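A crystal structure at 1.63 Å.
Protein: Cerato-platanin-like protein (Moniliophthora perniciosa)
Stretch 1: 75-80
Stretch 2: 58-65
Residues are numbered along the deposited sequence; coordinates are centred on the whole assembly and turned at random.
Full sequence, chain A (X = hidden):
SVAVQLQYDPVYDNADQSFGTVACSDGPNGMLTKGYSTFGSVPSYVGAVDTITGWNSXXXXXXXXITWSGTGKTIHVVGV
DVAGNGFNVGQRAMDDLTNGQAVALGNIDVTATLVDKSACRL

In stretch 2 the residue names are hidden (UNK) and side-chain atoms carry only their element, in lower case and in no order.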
# COMPACT_ATOMS: atom_id res chain seq x y z
N ILE A 75 4.01 -6.78 6.96
CA ILE A 75 4.02 -5.33 6.90
C ILE A 75 2.59 -4.81 6.92
O ILE A 75 1.63 -5.60 6.81
CB ILE A 75 4.70 -4.82 5.65
CG1 ILE A 75 4.01 -5.33 4.40
CG2 ILE A 75 6.17 -5.32 5.59
CD1 ILE A 75 4.36 -4.58 3.08
N HIS A 76 2.45 -3.49 7.18
CA HIS A 76 1.19 -2.80 7.04
C HIS A 76 1.24 -1.84 5.88
O HIS A 76 2.20 -1.10 5.68
CB HIS A 76 0.84 -2.10 8.32
CG HIS A 76 0.52 -3.05 9.43
ND1 HIS A 76 1.49 -3.60 10.25
CD2 HIS A 76 -0.67 -3.55 9.85
CE1 HIS A 76 0.89 -4.40 11.13
NE2 HIS A 76 -0.42 -4.40 10.89
N VAL A 77 0.24 -1.90 5.05
CA VAL A 77 0.15 -1.03 3.88
C VAL A 77 -1.16 -0.28 3.90
O VAL A 77 -2.23 -0.86 4.14
CB VAL A 77 0.36 -1.88 2.58
CG1 VAL A 77 0.15 -1.00 1.35
CG2 VAL A 77 1.79 -2.48 2.63
N VAL A 78 -1.10 1.01 3.60
CA VAL A 78 -2.31 1.82 3.47
C VAL A 78 -2.62 1.86 2.00
O VAL A 78 -1.75 2.22 1.16
CB VAL A 78 -2.10 3.23 3.93
CG1 VAL A 78 -3.40 4.07 3.72
CG2 VAL A 78 -1.79 3.17 5.38
N GLY A 79 -3.84 1.47 1.70
CA GLY A 79 -4.31 1.42 0.27
C GLY A 79 -4.59 2.87 -0.14
O GLY A 79 -5.31 3.59 0.54
N VAL A 80 -3.95 3.33 -1.23
CA VAL A 80 -4.15 4.72 -1.61
C VAL A 80 -4.37 4.84 -3.09
O VAL A 80 -4.55 5.94 -3.57
CB VAL A 80 -2.94 5.60 -1.25
CG1 VAL A 80 -2.64 5.52 0.23
CG2 VAL A 80 -1.69 5.18 -2.02
N UNK A 58 -14.32 4.03 -0.99
CA UNK A 58 -14.53 3.84 0.41
C UNK A 58 -13.38 3.04 1.06
O UNK A 58 -13.19 3.10 2.29
c UNK A 58 -16.56 3.58 1.96
c UNK A 58 -15.90 3.20 0.61
o UNK A 58 -17.45 5.36 3.26
o UNK A 58 -17.40 5.72 1.06
c UNK A 58 -17.20 4.98 2.07
N UNK A 59 -12.60 2.38 0.24
CA UNK A 59 -11.42 1.61 0.66
C UNK A 59 -10.16 2.51 0.72
O UNK A 59 -9.09 2.04 1.08
c UNK A 59 -11.13 0.46 -0.32
o UNK A 59 -11.98 -0.67 -0.09
N UNK A 60 -10.27 3.76 0.27
CA UNK A 60 -9.10 4.66 0.29
C UNK A 60 -8.67 4.83 1.73
O UNK A 60 -9.48 5.10 2.63
s UNK A 60 -9.36 6.08 -1.96
c UNK A 60 -9.50 6.05 -0.20
N UNK A 61 -7.35 4.72 1.96
CA UNK A 61 -6.94 4.89 3.33
C UNK A 61 -7.17 3.71 4.24
O UNK A 61 -7.06 3.84 5.47
N UNK A 62 -7.51 2.58 3.68
CA UNK A 62 -7.63 1.39 4.55
C UNK A 62 -6.28 0.77 4.74
O UNK A 62 -5.37 0.92 3.96
c UNK A 62 -8.58 0.35 3.93
c UNK A 62 -9.92 0.87 4.14
o UNK A 62 -8.30 0.18 2.54
N UNK A 63 -6.21 -0.03 5.76
CA UNK A 63 -4.94 -0.58 6.22
C UNK A 63 -4.93 -2.13 6.06
O UNK A 63 -5.85 -2.82 6.52
c UNK A 63 -4.80 -0.15 7.63
s UNK A 63 -3.33 -0.79 8.48
N UNK A 64 -3.88 -2.64 5.47
CA UNK A 64 -3.78 -4.07 5.26
C UNK A 64 -2.58 -4.60 5.98
O UNK A 64 -1.48 -4.00 5.93
o UNK A 64 -8.41 -2.51 1.34
c UNK A 64 -6.03 -4.90 2.93
c UNK A 64 -7.22 -4.44 2.33
c UNK A 64 -5.06 -2.69 2.74
c UNK A 64 -3.67 -4.44 3.79
c UNK A 64 -7.28 -3.09 1.95
c UNK A 64 -6.21 -2.23 2.16
c UNK A 64 -4.93 -4.01 3.13
N UNK A 65 -2.81 -5.68 6.71
CA UNK A 65 -1.67 -6.33 7.30
C UNK A 65 -1.35 -7.41 6.30
O UNK A 65 -2.21 -8.25 5.99
c UNK A 65 -2.13 -6.80 8.66
o UNK A 65 -2.35 -8.11 11.35
n UNK A 65 -1.98 -9.87 10.03
c UNK A 65 -1.18 -7.67 9.32
c UNK A 65 -1.87 -8.58 10.34
O HOH W 1 -2.22 -5.75 12.36

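Position 58 carries three side-chain carbons in a row, the third bearing two oxygens. That is a carboxylate two methylenes from the backbone, Glu-58; it is exposed and makes no contact with stretch 1, as suits a charged group.

Position 59 has one carbon followed by one oxygen, the hydroxymethyl of Ser-59. Its CB points sideways, and the hydroxyl is hydrogen-bonded elsewhere in the structure.

At position 60 one carbon is followed by a sulfur, which identifies Cys-60. The residue is buried, and its sulfur is covalently bonded elsewhere in the structure.

Position 61 has no side-chain atoms, so it is Gly-61. With phi 78° and psi 11° in a type II turn, a CB would be jammed against the carbonyl oxygen of the preceding residue. The bare Gly-61 CA lies 3.7 Å from Val-78 CG1, and Gly-61 N donates to Gly-79 O at 2.7 Å.

Position 62 branches at its first carbon into one oxygen and one carbon. A first carbon carrying one oxygen and one carbon is the side chain of Thr-62; its OG1 donates a very short hydrogen bond of 2.5 Å to Ser-59 O. The hydroxyl thus reinforces the turn, whose backbone bond runs from Thr-62 N to Ser-59 O at 3.1 Å. Its CB points away from stretch 1, while Thr-62 O accepts from Gly-79 N at 2.8 Å.

Position 63 again shows one carbon and one sulfur: Cys-63, covalently bonded elsewhere. It pairs with Val-78, and Cys-63 SG approaches His-76 CD2 at 4.1 Å, obliquely to the ring.

Position 64 has one carbon leading to a six-carbon ring that bears an oxygen, hence Tyr-64. The ring turns its edge to the opposing backbone, with Tyr-64 CE2 4.4 Å from Gly-79 N. A CB on Gly-79 would stand only 3.5 Å from Tyr-64 CE2, so glycine leaves room for the ring.

Position 65 has three carbons, the third carrying one oxygen and one nitrogen: the amide of Gln-65. Gln-65 CB lies 3.7 Å from His-76 NE2, and the O of water 1 donates to Gln-65 OE1 at 2.6 Å while lying 2.7 Å from His-76 NE2, bridging the two polar side chains.

The contact works as an antiparallel pairing leading out of a turn. Tyr-64 N donates to Val-77 O at 2.8 Å, and Val-77 N returns the bond to Tyr-64 O at 2.9 Å. Val-77 and Tyr-64 share one sheet face; His-76, Val-78, Cys-63 and Gln-65 share the other. Beyond this ladder, the two bonds of Gly-79 tie the turn to the strand.

Stretch 2 (58-65) ESCGTCYQ
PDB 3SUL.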